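Local coordinates for putative glyoxalase (Bacillus halodurans C-125, PDB 3CT8), which binds zinc and is probably a metal-dependent enzyme of the glyoxalase/bleomycin resistance protein/dioxygenase superfamily, its substrate not established, at residues A36-L41 against C133-R138; W53-S58 against F68-D73; L87-F92 against K140-A145. All blocks are in the same frame, centred on the assembly; numbering follows the deposited sequence.

In the fold
Helix 31-44 links the three contacts. In contact 1 it packs on the end of strand 130-134. The Trp38 indole is stacked with the Phe68 ring of contact 2 (CD2 to CZ 3.5 Å) and also touches Val141 of contact 3 (CH2 to CG2 3.7 Å). Strand 130-134 of contact 1 neighbours strand 140-144 of contact 3 in one sheet, where Cys133 N probably donates to Val141 O at 2.7 Å. Contacts 2 and 3, centres about 21 Å apart, lie on different sheets and both reach the second subunit. Contact 3 holds the zinc ligands His89 and Glu142, joined by His23 of the second subunit. The side chains of Cys133 and Val69 are about 12 and 9 Å from a bound zinc.

Contact 1: A36-L41 against C133-R138; sequences AFWDWL and CEDPNR
Phe37 lays one face of its ring against Asp135, whose CA sits 3.9 Å from the ring centroid and only 10° off the normal, a CH-pi contact. At the rim of the same ring, Cys133 SG comes up close to the ring plane, 4.1 Å from Phe37 CZ, as an edge-on sulfur-aromatic contact. Nearer the backbone, Phe37 CB packs on Pro136 CD at 3.6 Å. CG anti to the backbone N (chi1 173°) puts the Phe37 ring between Asp135 and Cys133, while CB stays on Pro136.

One polar bond joins the segments: Trp38 NE1 donates to Asp135 OD2 over 3.3 Å, almost in the indole plane and on the oxygen's anti lone pair. The same Asp135 OD2 takes a second bond, from Asn137 ND2 at 3.1 Å, which arrives from above the carboxylate plane. Asp135 OD1 accepts from Asn137 N at 2.7 Å, an Asx turn within the type I turn 135-138; bonds to both oxygens, with Ile139 N a further partner of OD1, fix the carboxylate.

Helix 31-44 thereby packs on the three-stranded sheet at the turn leaving strand 130-134. Cys133 and Trp40 also touch Leu107 of helix 97-110, and Asn137 ties back to Asp29 and Ser34.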
loop_
_atom_site.group_PDB
_atom_site.type_symbol
_atom_site.label_atom_id
_atom_site.label_comp_id
_atom_site.label_asym_id
_atom_site.label_seq_id
_atom_site.Cartn_x
_atom_site.Cartn_y
_atom_site.Cartn_z
ATOM N N ALA A 36 -9.308 -14.728 -5.682
ATOM C CA ALA A 36 -8.749 -15.985 -6.144
ATOM C C ALA A 36 -7.239 -15.854 -6.180
ATOM O O ALA A 36 -6.496 -16.742 -5.765
ATOM C CB ALA A 36 -9.287 -16.318 -7.567
ATOM N N PHE A 37 -6.800 -14.707 -6.666
ATOM C CA PHE A 37 -5.375 -14.428 -6.807
ATOM C C PHE A 37 -4.699 -14.213 -5.456
ATOM O O PHE A 37 -3.702 -14.876 -5.128
ATOM C CB PHE A 37 -5.138 -13.230 -7.752
ATOM C CG PHE A 37 -3.701 -12.781 -7.813
ATOM C CD1 PHE A 37 -2.821 -13.354 -8.707
ATOM C CD2 PHE A 37 -3.239 -11.771 -6.958
ATOM C CE1 PHE A 37 -1.509 -12.943 -8.757
ATOM C CE2 PHE A 37 -1.918 -11.354 -6.991
ATOM C CZ PHE A 37 -1.044 -11.950 -7.897
ATOM N N TRP A 38 -5.307 -13.332 -4.661
ATOM C CA TRP A 38 -4.770 -12.965 -3.346
ATOM C C TRP A 38 -4.834 -14.088 -2.349
ATOM O O TRP A 38 -3.967 -14.232 -1.532
ATOM C CB TRP A 38 -5.414 -11.677 -2.832
ATOM C CG TRP A 38 -5.009 -10.528 -3.697
ATOM C CD1 TRP A 38 -5.744 -9.926 -4.691
ATOM C CD2 TRP A 38 -3.709 -9.928 -3.736
ATOM N NE1 TRP A 38 -4.999 -8.922 -5.280
ATOM C CE2 TRP A 38 -3.748 -8.902 -4.706
ATOM C CE3 TRP A 38 -2.542 -10.103 -2.982
ATOM C CZ2 TRP A 38 -2.629 -8.079 -4.978
ATOM C CZ3 TRP A 38 -1.433 -9.287 -3.244
ATOM C CH2 TRP A 38 -1.469 -8.305 -4.251
ATOM N N ASP A 39 -5.864 -14.899 -2.414
ATOM C CA ASP A 39 -5.932 -16.016 -1.483
ATOM C C ASP A 39 -4.698 -16.882 -1.714
ATOM O O ASP A 39 -4.060 -17.393 -0.765
ATOM C CB ASP A 39 -7.165 -16.897 -1.693
ATOM C CG ASP A 39 -8.436 -16.362 -1.035
ATOM O OD1 ASP A 39 -8.439 -15.309 -0.351
ATOM O OD2 ASP A 39 -9.457 -17.076 -1.194
ATOM N N TRP A 40 -4.384 -17.039 -3.007
ATOM C CA TRP A 40 -3.275 -17.885 -3.431
ATOM C C TRP A 40 -1.937 -17.310 -3.028
ATOM O O TRP A 40 -1.129 -17.941 -2.325
ATOM C CB TRP A 40 -3.304 -18.234 -4.946
ATOM C CG TRP A 40 -1.986 -18.817 -5.320
ATOM C CD1 TRP A 40 -1.531 -20.056 -5.018
ATOM C CD2 TRP A 40 -0.887 -18.129 -5.953
ATOM N NE1 TRP A 40 -0.222 -20.202 -5.438
ATOM C CE2 TRP A 40 0.190 -19.031 -6.019
ATOM C CE3 TRP A 40 -0.717 -16.840 -6.467
ATOM C CZ2 TRP A 40 1.405 -18.691 -6.583
ATOM C CZ3 TRP A 40 0.482 -16.510 -7.031
ATOM C CH2 TRP A 40 1.530 -17.438 -7.089
ATOM N N LEU A 41 -1.724 -16.065 -3.413
ATOM C CA LEU A 41 -0.437 -15.426 -3.118
ATOM C C LEU A 41 -0.183 -15.231 -1.632
ATOM O O LEU A 41 0.874 -15.578 -1.112
ATOM C CB LEU A 41 -0.292 -14.096 -3.842
ATOM C CG LEU A 41 1.127 -13.532 -3.684
ATOM C CD1 LEU A 41 2.219 -14.487 -4.266
ATOM C CD2 LEU A 41 1.205 -12.123 -4.316
ATOM N N CYS A 133 4.851 -9.444 -11.260
ATOM C CA CYS A 133 3.640 -9.978 -11.891
ATOM C C CYS A 133 2.462 -9.024 -11.760
ATOM O O CYS A 133 2.581 -7.912 -11.221
ATOM C CB CYS A 133 3.268 -11.336 -11.287
ATOM S SG CYS A 133 2.683 -11.298 -9.542
ATOM N N GLU A 134 1.317 -9.467 -12.243
ATOM C CA GLU A 134 0.112 -8.635 -12.192
ATOM C C GLU A 134 -1.052 -9.347 -11.557
ATOM O O GLU A 134 -1.305 -10.516 -11.842
ATOM C CB GLU A 134 -0.348 -8.179 -13.589
ATOM C CG GLU A 134 0.481 -7.121 -14.295
ATOM C CD GLU A 134 -0.093 -6.757 -15.687
ATOM O OE1 GLU A 134 -0.713 -7.624 -16.312
ATOM O OE2 GLU A 134 0.099 -5.623 -16.169
ATOM N N ASP A 135 -1.778 -8.621 -10.718
ATOM C CA ASP A 135 -2.954 -9.198 -10.096
ATOM C C ASP A 135 -4.048 -9.033 -11.180
ATOM O O ASP A 135 -3.781 -8.455 -12.245
ATOM C CB ASP A 135 -3.314 -8.561 -8.742
ATOM C CG ASP A 135 -4.107 -7.285 -8.867
ATOM O OD1 ASP A 135 -4.139 -6.653 -9.943
ATOM O OD2 ASP A 135 -4.730 -6.926 -7.843
ATOM N N PRO A 136 -5.275 -9.508 -10.910
ATOM C CA PRO A 136 -6.271 -9.402 -11.968
ATOM C C PRO A 136 -6.690 -7.975 -12.327
ATOM O O PRO A 136 -7.360 -7.759 -13.342
ATOM C CB PRO A 136 -7.448 -10.217 -11.422
ATOM C CG PRO A 136 -6.815 -11.135 -10.383
ATOM C CD PRO A 136 -5.761 -10.301 -9.763
ATOM N N ASN A 137 -6.251 -7.019 -11.522
ATOM C CA ASN A 137 -6.593 -5.591 -11.722
ATOM C C ASN A 137 -5.477 -4.885 -12.455
ATOM O O ASN A 137 -5.521 -3.695 -12.727
ATOM C CB ASN A 137 -6.796 -4.912 -10.353
ATOM C CG ASN A 137 -7.965 -5.486 -9.590
ATOM O OD1 ASN A 137 -9.100 -5.267 -9.964
ATOM N ND2 ASN A 137 -7.689 -6.180 -8.477
ATOM N N ARG A 138 -4.447 -5.635 -12.775
ATOM C CA ARG A 138 -3.295 -5.022 -13.430
ATOM C C ARG A 138 -2.435 -4.257 -12.402
ATOM O O ARG A 138 -1.579 -3.430 -12.727
ATOM C CB ARG A 138 -3.629 -4.140 -14.617
ATOM C CG ARG A 138 -3.713 -4.884 -15.933
ATOM C CD ARG A 138 -5.079 -5.078 -16.466
ATOM N NE ARG A 138 -5.480 -3.989 -17.383
ATOM C CZ ARG A 138 -6.080 -2.856 -17.025
ATOM N NH1 ARG A 138 -6.369 -2.620 -15.744
ATOM N NH2 ARG A 138 -6.389 -1.955 -17.943
#

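Contact 2: W53-S58 against F68-D73; sequences WSRGKS and FVQTED
Trp53 lays its indole over its own chain and reaches across to Val69. Trp53 CZ2 is 4.1 Å from Val69 CG2, while one face, toward its rim, covers the peptide between Arg55 and Gly56, with Gly56 N 3.4 Å above the plane. Gly56 has no side chain to hold the indole off. Trp53 CG lies between the backbone N and the carbonyl carbon (chi1 68°), which folds the ring back over the turn.

Arg55 bends at chi2 (-86°) and runs its aliphatic part over Gln70, CD lying 3.7 Å from Gln70 CB. Its guanidinium is turned well away from the Gln70 amide plane and presents its edge to Thr71 O, too far for a hydrogen bond. Gln70 itself is bent, and NE2 donates to Thr71 O at 2.9 Å, in the carbonyl plane and on a lone pair. NE2 is also hydrogen-bonded to Asp29 O, and OE1 to Leu31 N.

The backbones form an antiparallel ladder within the hairpin of strands 56-61 and 64-70, the middle of a four-stranded sheet (21-28, 64-70, 56-61, 48-53) consistent with the VOC fold. Lys57 and Phe68 are the hydrogen-bonded pair, Lys57 N to Phe68 O at 2.8 Å and Phe68 N to Lys57 O at 2.7 Å. Gly56 and Val69 are the non-hydrogen-bonded pair beside them, and Gln70 N extends the ladder to Arg55 O at 2.8 Å. Lys57 leads its ammonium away to Asp39 and Asp49, and Glu72 pairs with Lys83 of the second subunit.

Main-chain bonds therefore fix the register, while the Arg55 side chain adds van der Waals contact, its CD and NH1 against Gln70, with no hydrogen bond of its own across the contact. Arg55 NH2 stays 4.7 Å from Asp73 OD1, so any attraction between these charges would act at a distance rather than through a salt bridge.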
loop_
_atom_site.group_PDB
_atom_site.type_symbol
_atom_site.label_atom_id
_atom_site.label_comp_id
_atom_site.label_asym_id
_atom_site.label_seq_id
_atom_site.Cartn_x
_atom_site.Cartn_y
_atom_site.Cartn_z
ATOM N N TRP A 53 -16.588 -10.740 3.617
ATOM C CA TRP A 53 -17.994 -10.328 3.540
ATOM C C TRP A 53 -18.421 -10.279 2.100
ATOM O O TRP A 53 -17.669 -10.694 1.213
ATOM C CB TRP A 53 -18.320 -9.022 4.313
ATOM C CG TRP A 53 -17.748 -7.759 3.795
ATOM C CD1 TRP A 53 -18.407 -6.774 3.117
ATOM C CD2 TRP A 53 -16.397 -7.333 3.909
ATOM N NE1 TRP A 53 -17.539 -5.760 2.797
ATOM C CE2 TRP A 53 -16.297 -6.081 3.280
ATOM C CE3 TRP A 53 -15.253 -7.894 4.483
ATOM C CZ2 TRP A 53 -15.100 -5.382 3.205
ATOM C CZ3 TRP A 53 -14.067 -7.205 4.404
ATOM C CH2 TRP A 53 -13.998 -5.958 3.770
ATOM N N SER A 54 -19.624 -9.767 1.879
ATOM C CA SER A 54 -20.186 -9.754 0.532
ATOM C C SER A 54 -19.433 -8.870 -0.443
ATOM O O SER A 54 -19.330 -9.173 -1.610
ATOM C CB SER A 54 -21.666 -9.356 0.563
ATOM O OG SER A 54 -21.839 -8.032 1.016
ATOM N N ARG A 55 -18.865 -7.810 0.067
ATOM C CA ARG A 55 -18.164 -6.818 -0.742
ATOM C C ARG A 55 -16.658 -6.766 -0.508
ATOM O O ARG A 55 -15.984 -5.855 -0.974
ATOM C CB ARG A 55 -18.759 -5.433 -0.441
ATOM C CG ARG A 55 -20.126 -5.054 -1.140
ATOM C CD ARG A 55 -19.850 -4.457 -2.546
ATOM N NE ARG A 55 -21.047 -3.988 -3.225
ATOM C CZ ARG A 55 -21.057 -3.373 -4.405
ATOM N NH1 ARG A 55 -19.929 -3.119 -5.034
ATOM N NH2 ARG A 55 -22.206 -2.988 -4.951
ATOM N N GLY A 56 -16.122 -7.719 0.224
ATOM C CA GLY A 56 -14.698 -7.724 0.443
ATOM C C GLY A 56 -14.093 -8.819 1.259
ATOM O O GLY A 56 -14.720 -9.809 1.624
ATOM N N LYS A 57 -12.806 -8.627 1.486
ATOM C CA LYS A 57 -12.011 -9.572 2.271
ATOM C C LYS A 57 -10.711 -8.973 2.744
ATOM O O LYS A 57 -10.056 -8.204 2.039
ATOM C CB LYS A 57 -11.734 -10.854 1.497
ATOM C CG LYS A 57 -11.105 -11.938 2.354
ATOM C CD LYS A 57 -10.925 -13.250 1.591
ATOM C CE LYS A 57 -10.433 -14.348 2.523
ATOM N NZ LYS A 57 -10.222 -15.575 1.728
ATOM N N SER A 58 -10.384 -9.310 3.975
ATOM C CA SER A 58 -9.149 -8.870 4.608
ATOM C C SER A 58 -8.329 -10.101 5.029
ATOM O O SER A 58 -8.885 -11.190 5.329
ATOM C CB SER A 58 -9.451 -7.936 5.778
ATOM O OG SER A 58 -10.229 -8.572 6.797
ATOM N N PHE A 68 -9.247 -5.916 0.750
ATOM C CA PHE A 68 -9.698 -5.772 -0.634
ATOM C C PHE A 68 -11.197 -5.647 -0.661
ATOM O O PHE A 68 -11.899 -6.521 -0.140
ATOM C CB PHE A 68 -9.239 -6.936 -1.507
ATOM C CG PHE A 68 -7.758 -7.080 -1.566
ATOM C CD1 PHE A 68 -7.077 -7.819 -0.595
ATOM C CD2 PHE A 68 -7.032 -6.462 -2.570
ATOM C CE1 PHE A 68 -5.719 -7.963 -0.647
ATOM C CE2 PHE A 68 -5.650 -6.610 -2.628
ATOM C CZ PHE A 68 -4.996 -7.372 -1.653
ATOM N N VAL A 69 -11.651 -4.566 -1.315
ATOM C CA VAL A 69 -13.078 -4.230 -1.423
ATOM C C VAL A 69 -13.545 -4.070 -2.876
ATOM O O VAL A 69 -12.795 -3.650 -3.775
ATOM C CB VAL A 69 -13.374 -2.952 -0.647
ATOM C CG1 VAL A 69 -14.913 -2.746 -0.512
ATOM C CG2 VAL A 69 -12.748 -3.035 0.721
ATOM N N GLN A 70 -14.787 -4.477 -3.098
ATOM C CA GLN A 70 -15.411 -4.385 -4.420
ATOM C C GLN A 70 -15.653 -2.935 -4.804
ATOM O O GLN A 70 -16.293 -2.181 -4.100
ATOM C CB GLN A 70 -16.739 -5.164 -4.452
ATOM C CG GLN A 70 -17.549 -4.984 -5.712
ATOM C CD GLN A 70 -16.858 -5.518 -6.931
ATOM O OE1 GLN A 70 -16.467 -6.684 -6.985
ATOM N NE2 GLN A 70 -16.740 -4.679 -7.940
ATOM N N THR A 71 -15.089 -2.552 -5.936
ATOM C CA THR A 71 -15.280 -1.196 -6.474
ATOM C C THR A 71 -16.766 -1.032 -6.797
ATOM O O THR A 71 -17.368 -1.917 -7.401
ATOM C CB THR A 71 -14.488 -0.991 -7.783
ATOM O OG1 THR A 71 -13.108 -1.208 -7.523
ATOM C CG2 THR A 71 -14.708 0.400 -8.357
ATOM N N GLU A 72 -17.342 0.086 -6.368
ATOM C CA GLU A 72 -18.743 0.371 -6.630
ATOM C C GLU A 72 -18.975 0.527 -8.150
ATOM O O GLU A 72 -18.108 0.962 -8.918
ATOM C CB GLU A 72 -19.225 1.592 -5.825
ATOM C CG GLU A 72 -19.261 1.356 -4.281
ATOM C CD GLU A 72 -19.482 2.633 -3.425
ATOM O OE1 GLU A 72 -20.102 3.604 -3.883
ATOM O OE2 GLU A 72 -19.028 2.650 -2.258
ATOM N N ASP A 73 -20.164 0.131 -8.572
ATOM C CA ASP A 73 -20.557 0.199 -9.989
ATOM C C ASP A 73 -20.228 1.523 -10.638
ATOM O O ASP A 73 -19.499 1.605 -11.617
ATOM C CB ASP A 73 -22.048 -0.057 -10.143
ATOM C CG ASP A 73 -22.421 -1.484 -9.827
ATOM O OD1 ASP A 73 -21.498 -2.266 -9.524
ATOM O OD2 ASP A 73 -23.628 -1.818 -9.891
#

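Contact 3: L87-F92 against K140-A145; sequences LNHLAF and KVEIVA. With ZN (zinc ion), chain B.
Glu142 leaves its strand on the side that carries Ala91 and His89, and its chain is stretched out toward the metal. Glu142 CB packs on the Ala91 CB at 3.7 Å, and CG and CD continue past that methyl. With CG anti to the backbone N (chi1 178°) and an extended chain beyond it, Glu142 OE1 arrives at the zinc, 2.1 Å away. OE2 is hydrogen-bonded to His128 NE2, which helps fix the carboxylate's rotation.

His89 brings NE2 to the same zinc at 2.3 Å. His89 ND1 donates to Asn88 OD1 at 2.5 Å, on a lone pair in the amide's carbonyl plane, the bond somewhat tilted from the ring plane. Lys140 runs alongside the imidazole and sets CE over its face, 3.9 Å from the centroid. A water bridges Asn88 OD1 and Lys140 NZ, and Lys140 NZ also bonds Tyr116 OH.

Beneath, the strands pair in parallel: Glu142 N to Leu90 O at 2.9 Å, Phe92 N to Glu142 O at 2.7 Å, Val144 N to Phe92 O at 2.8 Å. On the other face Phe92 meets Val141 at its ring edge.

Parallel pairing puts His89 (paired with Lys140) and Glu142 (with Ala91) on one face, so both reach one zinc; His23 of the second subunit also binds it, where the sheet continues across the dimer interface through His89-Phe92.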
loop_
_atom_site.group_PDB
_atom_site.type_symbol
_atom_site.label_atom_id
_atom_site.label_comp_id
_atom_site.label_asym_id
_atom_site.label_seq_id
_atom_site.Cartn_x
_atom_site.Cartn_y
_atom_site.Cartn_z
ATOM N N LEU A 87 -1.779 3.986 -6.607
ATOM C CA LEU A 87 -0.912 2.775 -6.480
ATOM C C LEU A 87 -0.260 2.273 -7.767
ATOM O O LEU A 87 -0.899 2.180 -8.803
ATOM C CB LEU A 87 -1.714 1.629 -5.837
ATOM C CG LEU A 87 -1.034 0.279 -5.502
ATOM C CD1 LEU A 87 0.035 0.456 -4.398
ATOM C CD2 LEU A 87 -2.035 -0.805 -5.081
ATOM N N ASN A 88 1.037 1.964 -7.669
ATOM C CA ASN A 88 1.766 1.373 -8.784
ATOM C C ASN A 88 1.976 -0.103 -8.465
ATOM O O ASN A 88 1.652 -0.973 -9.240
ATOM C CB ASN A 88 3.134 2.018 -9.040
ATOM C CG ASN A 88 3.894 1.302 -10.167
ATOM O OD1 ASN A 88 4.810 0.524 -9.889
ATOM N ND2 ASN A 88 3.417 1.440 -11.410
ATOM N N HIS A 89 2.606 -0.372 -7.334
ATOM C CA HIS A 89 2.826 -1.769 -6.897
ATOM C C HIS A 89 3.089 -2.016 -5.424
ATOM O O HIS A 89 3.448 -1.123 -4.652
ATOM C CB HIS A 89 3.928 -2.425 -7.699
ATOM C CG HIS A 89 5.310 -1.928 -7.432
ATOM N ND1 HIS A 89 5.822 -0.762 -7.981
ATOM C CD2 HIS A 89 6.346 -2.536 -6.796
ATOM C CE1 HIS A 89 7.103 -0.665 -7.656
ATOM N NE2 HIS A 89 7.441 -1.719 -6.931
ATOM N N LEU A 90 2.900 -3.284 -5.079
ATOM C CA LEU A 90 3.139 -3.789 -3.735
ATOM C C LEU A 90 4.233 -4.816 -3.840
ATOM O O LEU A 90 4.266 -5.608 -4.773
ATOM C CB LEU A 90 1.904 -4.477 -3.152
ATOM C CG LEU A 90 0.589 -3.735 -2.877
ATOM C CD1 LEU A 90 -0.411 -4.725 -2.268
ATOM C CD2 LEU A 90 0.909 -2.528 -1.954
ATOM N N ALA A 91 5.142 -4.814 -2.875
ATOM C CA ALA A 91 6.219 -5.794 -2.899
ATOM C C ALA A 91 6.272 -6.431 -1.562
ATOM O O ALA A 91 6.079 -5.751 -0.535
ATOM C CB ALA A 91 7.587 -5.188 -3.258
ATOM N N PHE A 92 6.602 -7.731 -1.606
ATOM C CA PHE A 92 6.714 -8.576 -0.444
ATOM C C PHE A 92 8.037 -9.287 -0.317
ATOM O O PHE A 92 8.710 -9.551 -1.322
ATOM C CB PHE A 92 5.630 -9.671 -0.488
ATOM C CG PHE A 92 4.230 -9.153 -0.565
ATOM C CD1 PHE A 92 3.503 -8.899 0.598
ATOM C CD2 PHE A 92 3.639 -8.929 -1.792
ATOM C CE1 PHE A 92 2.222 -8.431 0.527
ATOM C CE2 PHE A 92 2.356 -8.473 -1.878
ATOM C CZ PHE A 92 1.641 -8.206 -0.688
ATOM N N LYS A 140 0.572 -4.090 -10.187
ATOM C CA LYS A 140 1.892 -4.741 -10.219
ATOM C C LYS A 140 2.247 -5.259 -8.820
ATOM O O LYS A 140 2.054 -4.569 -7.805
ATOM C CB LYS A 140 2.986 -3.810 -10.807
ATOM C CG LYS A 140 4.357 -4.478 -10.940
ATOM C CD LYS A 140 5.348 -3.679 -11.761
ATOM C CE LYS A 140 5.816 -2.395 -11.129
ATOM N NZ LYS A 140 6.830 -1.625 -11.993
ATOM N N VAL A 141 2.705 -6.512 -8.799
ATOM C CA VAL A 141 3.053 -7.225 -7.597
ATOM C C VAL A 141 4.438 -7.822 -7.729
ATOM O O VAL A 141 4.765 -8.460 -8.726
ATOM C CB VAL A 141 2.056 -8.371 -7.307
ATOM C CG1 VAL A 141 2.379 -9.005 -5.965
ATOM C CG2 VAL A 141 0.645 -7.864 -7.259
ATOM N N GLU A 142 5.219 -7.591 -6.683
ATOM C CA GLU A 142 6.620 -8.029 -6.561
ATOM C C GLU A 142 6.920 -8.818 -5.288
ATOM O O GLU A 142 6.434 -8.512 -4.190
ATOM C CB GLU A 142 7.520 -6.769 -6.596
ATOM C CG GLU A 142 9.022 -6.957 -6.434
ATOM C CD GLU A 142 9.714 -5.592 -6.281
ATOM O OE1 GLU A 142 9.013 -4.576 -6.563
ATOM O OE2 GLU A 142 10.899 -5.506 -5.868
ATOM N N ILE A 143 7.710 -9.866 -5.476
ATOM C CA ILE A 143 8.196 -10.726 -4.354
ATOM C C ILE A 143 9.727 -10.707 -4.495
ATOM O O ILE A 143 10.282 -11.136 -5.502
ATOM C CB ILE A 143 7.570 -12.144 -4.274
ATOM C CG1 ILE A 143 6.051 -12.049 -4.209
ATOM C CG2 ILE A 143 8.058 -12.862 -3.062
ATOM C CD1 ILE A 143 5.436 -11.825 -5.580
ATOM N N VAL A 144 10.387 -10.249 -3.443
ATOM C CA VAL A 144 11.847 -10.110 -3.492
ATOM C C VAL A 144 12.626 -10.934 -2.471
ATOM O O VAL A 144 12.296 -11.025 -1.267
ATOM C CB VAL A 144 12.277 -8.608 -3.510
ATOM C CG1 VAL A 144 11.473 -7.780 -2.516
ATOM C CG2 VAL A 144 13.772 -8.453 -3.297
ATOM N N ALA A 145 13.673 -11.542 -3.014
ATOM C CA ALA A 145 14.562 -12.391 -2.241
ATOM C C ALA A 145 15.509 -11.519 -1.405
ATOM O O ALA A 145 15.875 -10.396 -1.781
ATOM C CB ALA A 145 15.401 -13.329 -3.179
HETATM ZN ZN ZN B . 9.495 -2.530 -6.259
HETATM O O HOH W 1 7.435 0.930 -10.842
#